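Local coordinates for glucose-binding protein (Thermus thermophilus HB27, PDB 2B3F) that binds glucose and galactose as a periplasmic binding protein and probably delivers sugar to a binding-protein-dependent transport system, at residues W93-L101 against S314-D322; T269-S277 against W337-H348. One frame throughout, in Å; residues are numbered along the deposited sequence.

Contact 1 of 2, residues W93-L101 against S314-D322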
loop_
_atom_site.group_PDB
_atom_site.type_symbol
_atom_site.label_atom_id
_atom_site.label_comp_id
_atom_site.label_asym_id
_atom_site.label_seq_id
_atom_site.Cartn_x
_atom_site.Cartn_y
_atom_site.Cartn_z
ATOM N N TRP A 93 -23.996 -0.983 0.691
ATOM C CA TRP A 93 -22.582 -1.208 0.379
ATOM C C TRP A 93 -22.227 -2.649 0.012
ATOM O O TRP A 93 -21.200 -2.883 -0.606
ATOM C CB TRP A 93 -21.694 -0.749 1.527
ATOM C CG TRP A 93 -21.589 0.748 1.683
ATOM C CD1 TRP A 93 -21.797 1.694 0.732
ATOM C CD2 TRP A 93 -21.197 1.440 2.867
ATOM N NE1 TRP A 93 -21.570 2.943 1.264
ATOM C CE2 TRP A 93 -21.205 2.804 2.575
ATOM C CE3 TRP A 93 -20.845 1.027 4.152
ATOM C CZ2 TRP A 93 -20.876 3.767 3.529
ATOM C CZ3 TRP A 93 -20.535 1.973 5.089
ATOM C CH2 TRP A 93 -20.534 3.325 4.772
ATOM N N LEU A 94 -23.070 -3.619 0.368
ATOM C CA LEU A 94 -22.785 -5.014 0.016
ATOM C C LEU A 94 -22.832 -5.256 -1.499
ATOM O O LEU A 94 -22.242 -6.216 -1.996
ATOM C CB LEU A 94 -23.717 -5.982 0.777
ATOM C CG LEU A 94 -23.498 -6.051 2.293
ATOM C CD1 LEU A 94 -24.428 -7.062 2.935
ATOM C CD2 LEU A 94 -22.049 -6.405 2.605
ATOM N N GLN A 95 -23.519 -4.379 -2.232
ATOM C CA GLN A 95 -23.562 -4.430 -3.681
ATOM C C GLN A 95 -22.625 -3.430 -4.321
ATOM O O GLN A 95 -22.266 -3.575 -5.486
ATOM C CB GLN A 95 -24.994 -4.164 -4.197
ATOM C CG GLN A 95 -26.009 -5.280 -3.868
ATOM C CD GLN A 95 -26.430 -5.289 -2.421
ATOM O OE1 GLN A 95 -26.795 -4.254 -1.860
ATOM N NE2 GLN A 95 -26.387 -6.459 -1.804
ATOM N N ALA A 96 -22.240 -2.409 -3.552
ATOM C CA ALA A 96 -21.387 -1.333 -4.054
ATOM C C ALA A 96 -19.897 -1.694 -4.155
ATOM O O ALA A 96 -19.197 -1.080 -4.925
ATOM C CB ALA A 96 -21.545 -0.107 -3.173
ATOM N N PHE A 97 -19.431 -2.655 -3.359
ATOM C CA PHE A 97 -18.019 -3.079 -3.373
ATOM C C PHE A 97 -17.888 -4.507 -3.886
ATOM O O PHE A 97 -18.823 -5.321 -3.699
ATOM C CB PHE A 97 -17.431 -3.026 -1.961
ATOM C CG PHE A 97 -17.432 -1.657 -1.358
ATOM C CD1 PHE A 97 -16.692 -0.648 -1.938
ATOM C CD2 PHE A 97 -18.179 -1.379 -0.225
ATOM C CE1 PHE A 97 -16.699 0.634 -1.400
ATOM C CE2 PHE A 97 -18.194 -0.106 0.325
ATOM C CZ PHE A 97 -17.435 0.909 -0.280
ATOM N N PRO A 98 -16.723 -4.846 -4.479
ATOM C CA PRO A 98 -16.488 -6.225 -4.942
ATOM C C PRO A 98 -16.439 -7.201 -3.783
ATOM O O PRO A 98 -16.006 -6.848 -2.682
ATOM C CB PRO A 98 -15.138 -6.160 -5.669
ATOM C CG PRO A 98 -14.511 -4.900 -5.280
ATOM C CD PRO A 98 -15.553 -3.975 -4.711
ATOM N N LYS A 99 -16.907 -8.424 -4.028
ATOM C CA LYS A 99 -17.073 -9.407 -2.963
ATOM C C LYS A 99 -15.759 -9.697 -2.238
ATOM O O LYS A 99 -15.744 -9.875 -1.016
ATOM C CB LYS A 99 -17.615 -10.716 -3.537
ATOM C CG LYS A 99 -17.925 -11.762 -2.475
ATOM C CD LYS A 99 -18.020 -13.173 -3.061
ATOM C CE LYS A 99 -18.298 -14.190 -1.957
ATOM N NZ LYS A 99 -17.171 -14.277 -0.951
ATOM N N GLY A 100 -14.673 -9.760 -3.005
ATOM C CA GLY A 100 -13.336 -10.023 -2.460
ATOM C C GLY A 100 -12.904 -8.982 -1.449
ATOM O O GLY A 100 -12.257 -9.303 -0.451
ATOM N N LEU A 101 -13.267 -7.731 -1.713
ATOM C CA LEU A 101 -13.009 -6.635 -0.772
ATOM C C LEU A 101 -13.877 -6.751 0.482
ATOM O O LEU A 101 -13.387 -6.584 1.597
ATOM C CB LEU A 101 -13.207 -5.286 -1.460
ATOM C CG LEU A 101 -12.813 -4.048 -0.672
ATOM C CD1 LEU A 101 -11.341 -4.078 -0.237
ATOM C CD2 LEU A 101 -13.085 -2.807 -1.521
ATOM N N SER A 314 -4.622 6.347 -6.164
ATOM C CA SER A 314 -5.411 5.128 -6.018
ATOM C C SER A 314 -6.638 5.242 -6.916
ATOM O O SER A 314 -6.954 6.313 -7.424
ATOM C CB SER A 314 -5.891 4.962 -4.577
ATOM O OG SER A 314 -6.301 6.185 -3.991
ATOM N N ILE A 315 -7.327 4.120 -7.058
ATOM C CA ILE A 315 -8.637 4.096 -7.701
ATOM C C ILE A 315 -9.704 3.927 -6.609
ATOM O O ILE A 315 -9.404 3.597 -5.460
ATOM C CB ILE A 315 -8.708 2.985 -8.786
ATOM C CG1 ILE A 315 -8.621 1.591 -8.155
ATOM C CG2 ILE A 315 -7.625 3.219 -9.842
ATOM C CD1 ILE A 315 -8.631 0.406 -9.115
ATOM N N ALA A 316 -10.973 4.166 -6.977
ATOM C CA ALA A 316 -12.051 3.983 -6.035
ATOM C C ALA A 316 -12.251 2.493 -5.735
ATOM O O ALA A 316 -12.016 1.647 -6.593
ATOM C CB ALA A 316 -13.345 4.575 -6.604
ATOM N N ALA A 317 -12.690 2.206 -4.521
ATOM C CA ALA A 317 -13.137 0.851 -4.149
ATOM C C ALA A 317 -14.551 0.569 -4.705
ATOM O O ALA A 317 -14.875 -0.572 -5.025
ATOM C CB ALA A 317 -13.133 0.675 -2.657
ATOM N N ARG A 318 -15.375 1.604 -4.807
ATOM C CA ARG A 318 -16.757 1.439 -5.305
ATOM C C ARG A 318 -16.772 0.995 -6.745
ATOM O O ARG A 318 -16.101 1.594 -7.593
ATOM C CB ARG A 318 -17.542 2.738 -5.189
ATOM C CG ARG A 318 -17.993 3.045 -3.788
ATOM C CD ARG A 318 -18.881 4.250 -3.801
ATOM N NE ARG A 318 -20.154 3.936 -4.461
ATOM C CZ ARG A 318 -21.267 3.593 -3.833
ATOM N NH1 ARG A 318 -21.350 3.559 -2.515
ATOM N NH2 ARG A 318 -22.340 3.328 -4.561
ATOM N N LEU A 319 -17.602 -0.017 -7.043
ATOM C CA LEU A 319 -17.756 -0.513 -8.408
ATOM C C LEU A 319 -18.327 0.535 -9.391
ATOM O O LEU A 319 -18.065 0.450 -10.588
ATOM C CB LEU A 319 -18.649 -1.768 -8.422
ATOM C CG LEU A 319 -18.130 -3.032 -7.735
ATOM C CD1 LEU A 319 -19.252 -4.031 -7.446
ATOM C CD2 LEU A 319 -17.070 -3.673 -8.579
ATOM N N ASP A 320 -19.091 1.511 -8.889
ATOM C CA ASP A 320 -19.773 2.485 -9.748
ATOM C C ASP A 320 -18.945 3.739 -10.045
ATOM O O ASP A 320 -19.442 4.718 -10.619
ATOM C CB ASP A 320 -21.176 2.850 -9.209
ATOM C CG ASP A 320 -21.162 3.578 -7.878
ATOM O OD1 ASP A 320 -20.061 3.826 -7.298
ATOM O OD2 ASP A 320 -22.283 3.922 -7.391
ATOM N N SER A 321 -17.659 3.700 -9.672
ATOM C CA SER A 321 -16.757 4.801 -9.931
ATOM C C SER A 321 -16.762 5.267 -11.396
ATOM O O SER A 321 -16.766 4.458 -12.321
ATOM C CB SER A 321 -15.327 4.401 -9.511
ATOM O OG SER A 321 -14.421 5.492 -9.692
ATOM N N ASP A 322 -16.727 6.584 -11.588
ATOM C CA ASP A 322 -16.725 7.206 -12.915
ATOM C C ASP A 322 -15.295 7.364 -13.449
ATOM O O ASP A 322 -14.561 8.228 -12.976
ATOM C CB ASP A 322 -17.386 8.586 -12.814
ATOM C CG ASP A 322 -17.457 9.326 -14.147
ATOM O OD1 ASP A 322 -16.957 8.835 -15.189
ATOM O OD2 ASP A 322 -18.006 10.451 -14.128
HETATM O O HOH W 1 -20.578 1.010 -6.367
#
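One direct backbone hydrogen bond joins the two segments: Leu319 N points almost straight at Ala96 O (2.9 Å, N-H...O angle 174°), close to the axis of that carbonyl. The CA of Arg318 adds a CA-H...O contact to the same oxygen, and a water donates to it while accepting from Asp320 N, so that Ala96 O ties down the start of the type I turn from Arg318 to Ser321. On one flank Arg318 bends at chi3 (69°), which lays one face of its guanidinium over Ala96 CB; NH1 stands 3.7 Å from that methyl and reaches the edge of the Trp93 indole, the two planes 71° apart. The guanidinium is held by Asp320, whose carboxylate it grips side-on, NE to OD1 at 2.8 Å and NH2 to OD2 at 2.9 Å, while NH1 bonds to Gly300 O. Phe97 CE1 touches Arg318 CG (3.6 Å), and the ring edge at CD1 meets Ala317 O. Ala317 CB rests against both Phe97 CE1 and Leu101 CD2, the latter 3.7 Å away. Beyond the carbonyl, Leu319 and Pro98, the N-cap of helix 99-105, lie alongside each other, running opposite ways, with Leu319 CD1 against Gln95 O. This is loop-to-helix packing: the loop after helix 302-312, whose Gln305 accepts from Arg318 N, lies against the junction of helices 93-96 and 99-105, with Pro115 of strand 110-115 touching both Leu101 and Ala317.

Contact 2 of 2, residues T269-S277 against W337-H348. With GAL (beta-D-galactopyranose), chain G.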
loop_
_atom_site.group_PDB
_atom_site.type_symbol
_atom_site.label_atom_id
_atom_site.label_comp_id
_atom_site.label_asym_id
_atom_site.label_seq_id
_atom_site.Cartn_x
_atom_site.Cartn_y
_atom_site.Cartn_z
ATOM N N THR A 269 5.485 -9.634 -12.933
ATOM C CA THR A 269 4.179 -9.666 -12.255
ATOM C C THR A 269 3.028 -9.223 -13.147
ATOM O O THR A 269 1.907 -9.051 -12.684
ATOM C CB THR A 269 4.185 -8.798 -10.968
ATOM O OG1 THR A 269 4.185 -7.415 -11.309
ATOM C CG2 THR A 269 5.395 -9.129 -10.088
ATOM N N GLN A 270 3.308 -9.078 -14.437
ATOM C CA GLN A 270 2.313 -8.644 -15.405
ATOM C C GLN A 270 1.104 -9.573 -15.310
ATOM O O GLN A 270 1.253 -10.803 -15.234
ATOM C CB GLN A 270 2.896 -8.678 -16.833
ATOM C CG GLN A 270 4.092 -7.743 -17.082
ATOM C CD GLN A 270 5.389 -8.154 -16.335
ATOM O OE1 GLN A 270 5.627 -9.336 -16.043
ATOM N NE2 GLN A 270 6.219 -7.155 -16.019
ATOM N N GLY A 271 -0.084 -8.974 -15.292
ATOM C CA GLY A 271 -1.329 -9.711 -15.186
ATOM C C GLY A 271 -1.796 -9.982 -13.766
ATOM O O GLY A 271 -2.866 -10.570 -13.561
ATOM N N VAL A 272 -0.993 -9.555 -12.786
ATOM C CA VAL A 272 -1.323 -9.733 -11.379
ATOM C C VAL A 272 -1.317 -8.352 -10.738
ATOM O O VAL A 272 -0.407 -7.549 -10.973
ATOM C CB VAL A 272 -0.323 -10.642 -10.639
ATOM C CG1 VAL A 272 -0.770 -10.870 -9.182
ATOM C CG2 VAL A 272 -0.170 -11.969 -11.360
ATOM N N PHE A 273 -2.352 -8.091 -9.940
ATOM C CA PHE A 273 -2.556 -6.794 -9.294
ATOM C C PHE A 273 -2.434 -7.098 -7.814
ATOM O O PHE A 273 -3.275 -7.783 -7.233
ATOM C CB PHE A 273 -3.944 -6.270 -9.689
ATOM C CG PHE A 273 -4.264 -4.855 -9.253
ATOM C CD1 PHE A 273 -4.633 -3.906 -10.195
ATOM C CD2 PHE A 273 -4.328 -4.501 -7.911
ATOM C CE1 PHE A 273 -5.002 -2.609 -9.828
ATOM C CE2 PHE A 273 -4.701 -3.196 -7.531
ATOM C CZ PHE A 273 -5.039 -2.251 -8.491
ATOM N N MET A 274 -1.343 -6.633 -7.202
ATOM C CA MET A 274 -1.153 -6.806 -5.765
ATOM C C MET A 274 -1.789 -5.605 -5.079
ATOM O O MET A 274 -1.282 -4.482 -5.169
ATOM C CB MET A 274 0.340 -6.907 -5.391
ATOM C CG MET A 274 0.522 -7.073 -3.904
ATOM S SD MET A 274 2.262 -7.256 -3.411
ATOM C CE MET A 274 2.528 -8.956 -3.733
ATOM N N MET A 275 -2.922 -5.846 -4.430
ATOM C CA MET A 275 -3.741 -4.754 -3.924
ATOM C C MET A 275 -3.538 -4.495 -2.445
ATOM O O MET A 275 -3.001 -5.333 -1.703
ATOM C CB MET A 275 -5.241 -5.025 -4.185
ATOM C CG MET A 275 -5.797 -6.216 -3.454
ATOM S SD MET A 275 -6.247 -5.972 -1.711
ATOM C CE MET A 275 -7.644 -4.832 -1.828
ATOM N N LEU A 276 -3.984 -3.310 -2.038
ATOM C CA LEU A 276 -4.212 -2.946 -0.651
ATOM C C LEU A 276 -5.376 -1.957 -0.663
ATOM O O LEU A 276 -5.721 -1.415 -1.727
ATOM C CB LEU A 276 -2.953 -2.284 -0.036
ATOM C CG LEU A 276 -2.451 -1.054 -0.790
ATOM C CD1 LEU A 276 -2.343 0.162 0.112
ATOM C CD2 LEU A 276 -1.156 -1.322 -1.581
ATOM N N SER A 277 -5.947 -1.698 0.499
ATOM C CA SER A 277 -7.073 -0.773 0.580
ATOM C C SER A 277 -7.054 -0.029 1.891
ATOM O O SER A 277 -6.995 -0.639 2.952
ATOM C CB SER A 277 -8.401 -1.532 0.417
ATOM O OG SER A 277 -9.491 -0.645 0.588
ATOM N N TRP A 337 -7.459 -3.567 -12.519
ATOM C CA TRP A 337 -8.209 -4.036 -11.352
ATOM C C TRP A 337 -9.308 -5.024 -11.773
ATOM O O TRP A 337 -9.563 -6.013 -11.096
ATOM C CB TRP A 337 -8.789 -2.833 -10.617
ATOM C CG TRP A 337 -9.653 -3.083 -9.456
ATOM C CD1 TRP A 337 -10.930 -2.594 -9.268
ATOM C CD2 TRP A 337 -9.340 -3.824 -8.268
ATOM N NE1 TRP A 337 -11.414 -2.993 -8.060
ATOM C CE2 TRP A 337 -10.469 -3.750 -7.421
ATOM C CE3 TRP A 337 -8.233 -4.553 -7.842
ATOM C CZ2 TRP A 337 -10.512 -4.373 -6.177
ATOM C CZ3 TRP A 337 -8.269 -5.165 -6.602
ATOM C CH2 TRP A 337 -9.399 -5.083 -5.785
ATOM N N ARG A 338 -9.937 -4.741 -12.905
ATOM C CA ARG A 338 -11.058 -5.568 -13.371
ATOM C C ARG A 338 -10.631 -6.834 -14.116
ATOM O O ARG A 338 -11.382 -7.820 -14.140
ATOM C CB ARG A 338 -12.023 -4.747 -14.255
ATOM C CG ARG A 338 -12.688 -3.536 -13.570
ATOM C CD ARG A 338 -13.184 -3.804 -12.166
ATOM N NE ARG A 338 -13.951 -2.660 -11.673
ATOM C CZ ARG A 338 -15.287 -2.558 -11.746
ATOM N NH1 ARG A 338 -16.011 -3.563 -12.203
ATOM N NH2 ARG A 338 -15.902 -1.478 -11.286
ATOM N N SER A 339 -9.453 -6.808 -14.727
ATOM C CA SER A 339 -9.002 -7.906 -15.594
ATOM C C SER A 339 -7.972 -8.853 -14.975
ATOM O O SER A 339 -7.849 -10.014 -15.381
ATOM C CB SER A 339 -8.404 -7.322 -16.865
ATOM O OG SER A 339 -7.157 -6.699 -16.594
ATOM N N ASN A 340 -7.193 -8.359 -14.015
ATOM C CA ASN A 340 -6.060 -9.126 -13.523
ATOM C C ASN A 340 -6.421 -10.115 -12.422
ATOM O O ASN A 340 -7.474 -10.023 -11.786
ATOM C CB ASN A 340 -5.006 -8.167 -12.937
ATOM C CG ASN A 340 -4.246 -7.371 -13.988
ATOM O OD1 ASN A 340 -4.707 -7.157 -15.120
ATOM N ND2 ASN A 340 -3.067 -6.903 -13.604
ATOM N N ARG A 341 -5.520 -11.060 -12.181
ATOM C CA ARG A 341 -5.550 -11.871 -10.986
ATOM C C ARG A 341 -5.170 -10.972 -9.812
ATOM O O ARG A 341 -4.179 -10.246 -9.907
ATOM C CB ARG A 341 -4.517 -12.990 -11.116
ATOM C CG ARG A 341 -4.218 -13.760 -9.861
ATOM C CD ARG A 341 -5.304 -14.742 -9.511
ATOM N NE ARG A 341 -5.025 -15.452 -8.261
ATOM C CZ ARG A 341 -4.311 -16.579 -8.142
ATOM N NH1 ARG A 341 -3.775 -17.188 -9.192
ATOM N NH2 ARG A 341 -4.140 -17.110 -6.929
ATOM N N ILE A 342 -5.947 -11.031 -8.736
ATOM C CA ILE A 342 -5.735 -10.176 -7.565
ATOM C C ILE A 342 -5.075 -10.973 -6.446
ATOM O O ILE A 342 -5.503 -12.081 -6.106
ATOM C CB ILE A 342 -7.070 -9.582 -7.034
ATOM C CG1 ILE A 342 -7.857 -8.887 -8.147
ATOM C CG2 ILE A 342 -6.819 -8.625 -5.878
ATOM C CD1 ILE A 342 -7.093 -7.889 -8.910
ATOM N N VAL A 343 -4.008 -10.408 -5.874
ATOM C CA VAL A 343 -3.460 -10.912 -4.608
ATOM C C VAL A 343 -3.273 -9.714 -3.684
ATOM O O VAL A 343 -3.419 -8.565 -4.123
ATOM C CB VAL A 343 -2.088 -11.641 -4.788
ATOM C CG1 VAL A 343 -2.209 -12.820 -5.781
ATOM C CG2 VAL A 343 -1.011 -10.671 -5.253
ATOM N N GLY A 344 -2.948 -9.997 -2.426
ATOM C CA GLY A 344 -2.843 -8.944 -1.414
ATOM C C GLY A 344 -1.399 -8.609 -1.079
ATOM O O GLY A 344 -0.506 -9.463 -1.153
ATOM N N SER A 345 -1.209 -7.355 -0.684
ATOM C CA SER A 345 0.064 -6.875 -0.131
ATOM C C SER A 345 0.344 -7.351 1.283
ATOM O O SER A 345 -0.549 -7.395 2.128
ATOM C CB SER A 345 0.062 -5.344 -0.148
ATOM O OG SER A 345 1.232 -4.800 0.454
ATOM N N LEU A 346 1.619 -7.664 1.541
ATOM C CA LEU A 346 2.135 -7.863 2.898
ATOM C C LEU A 346 2.407 -6.536 3.599
ATOM O O LEU A 346 1.989 -6.306 4.740
ATOM C CB LEU A 346 3.466 -8.644 2.838
ATOM C CG LEU A 346 4.365 -8.628 4.080
ATOM C CD1 LEU A 346 3.653 -9.263 5.263
ATOM C CD2 LEU A 346 5.669 -9.355 3.780
ATOM N N VAL A 347 3.170 -5.671 2.935
ATOM C CA VAL A 347 3.653 -4.472 3.593
ATOM C C VAL A 347 2.499 -3.525 3.924
ATOM O O VAL A 347 2.560 -2.739 4.879
ATOM C CB VAL A 347 4.744 -3.803 2.726
ATOM C CG1 VAL A 347 5.223 -2.512 3.344
ATOM C CG2 VAL A 347 5.889 -4.797 2.529
ATOM N N HIS A 348 1.419 -3.660 3.159
ATOM C CA HIS A 348 0.268 -2.768 3.294
ATOM C C HIS A 348 -0.994 -3.519 3.782
ATOM O O HIS A 348 -2.112 -3.130 3.443
ATOM C CB HIS A 348 0.072 -1.992 2.006
ATOM C CG HIS A 348 1.324 -1.272 1.587
ATOM N ND1 HIS A 348 1.745 -0.115 2.203
ATOM C CD2 HIS A 348 2.274 -1.602 0.687
ATOM C CE1 HIS A 348 2.906 0.247 1.680
ATOM N NE2 HIS A 348 3.255 -0.641 0.764
HETATM C C1 GAL G . 0.255 2.849 2.402
HETATM C C2 GAL G . -1.125 3.521 2.406
HETATM C C3 GAL G . -1.234 4.603 1.340
HETATM C C4 GAL G . -0.069 5.590 1.435
HETATM C C5 GAL G . 1.252 4.789 1.529
HETATM C C6 GAL G . 2.518 5.653 1.649
HETATM O O1 GAL G . 0.364 1.909 3.427
HETATM O O2 GAL G . -2.136 2.513 2.244
HETATM O O3 GAL G . -2.461 5.304 1.481
HETATM O O4 GAL G . -0.293 6.400 2.558
HETATM O O5 GAL G . 1.236 3.874 2.598
HETATM O O6 GAL G . 2.596 6.239 2.913
HETATM O O HOH W 2 -0.877 -6.218 -14.959
HETATM O O HOH W 3 -4.884 -3.621 2.514
#
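Strands 272-276 and 341-344 run parallel, joined by five backbone hydrogen bonds from Arg341 N-Gly271 O to Ser345 N-Met275 O (2.9 Å). Phe273 bonds to Arg341 and Val343, Met275 to Val343 and to Ser345 just past the strand. Phe273 has CG anti to the backbone N (chi1 -173°), turning its ring face to the edge of Trp337, CE3 lying over the ring centre with the planes at 55°. Apolar contacts continue on this side, where Ile342 CD1 touches Phe273 CB (3.6 Å) and CG2 meets Met275 CG; on the other, Val343 CG2 packs on Val272 CG1 (3.9 Å). An alanine at Phe273 is likely to leave the Trp337 edge without the ring it faces and open a gap between the strand and the end of helix 328-339. Waters join the segments at both ends, Gly271 N to Asn340 ND2 and Ser277 N to His348 O. His348 ND1 and galactose O1 share a hydrogen bond (2.7 Å), and Leu276 CD1 approaches O2, so this end of the sheet lines the sugar pocket. Helix 166-190 packs on the Met274 side, its Glu174 bonded to Ser345 OG, while helix 99-105 reaches Met275 from the opposite side.

How the contacts relate
From the N terminus the chain first lays down 93-101, then travels through much of the protein to 269-277, which carries the first strand of contact 2. Next comes 314-322, which returns to 93-101 and closes contact 1 over 212 intervening residues; helix 328-339 ends within 337-348, which continues as strand 341-344 and closes contact 2 over 59. Their segments alternate, so the two loops cross. Contact 1 fastens a loop to helices 93-96 and 99-105, whereas contact 2 adds strand 341-344 to the mixed sheet beside the galactose site. The two touch directly: Leu101 meets Met275 and Ser277, and Ile315 packs on Trp337.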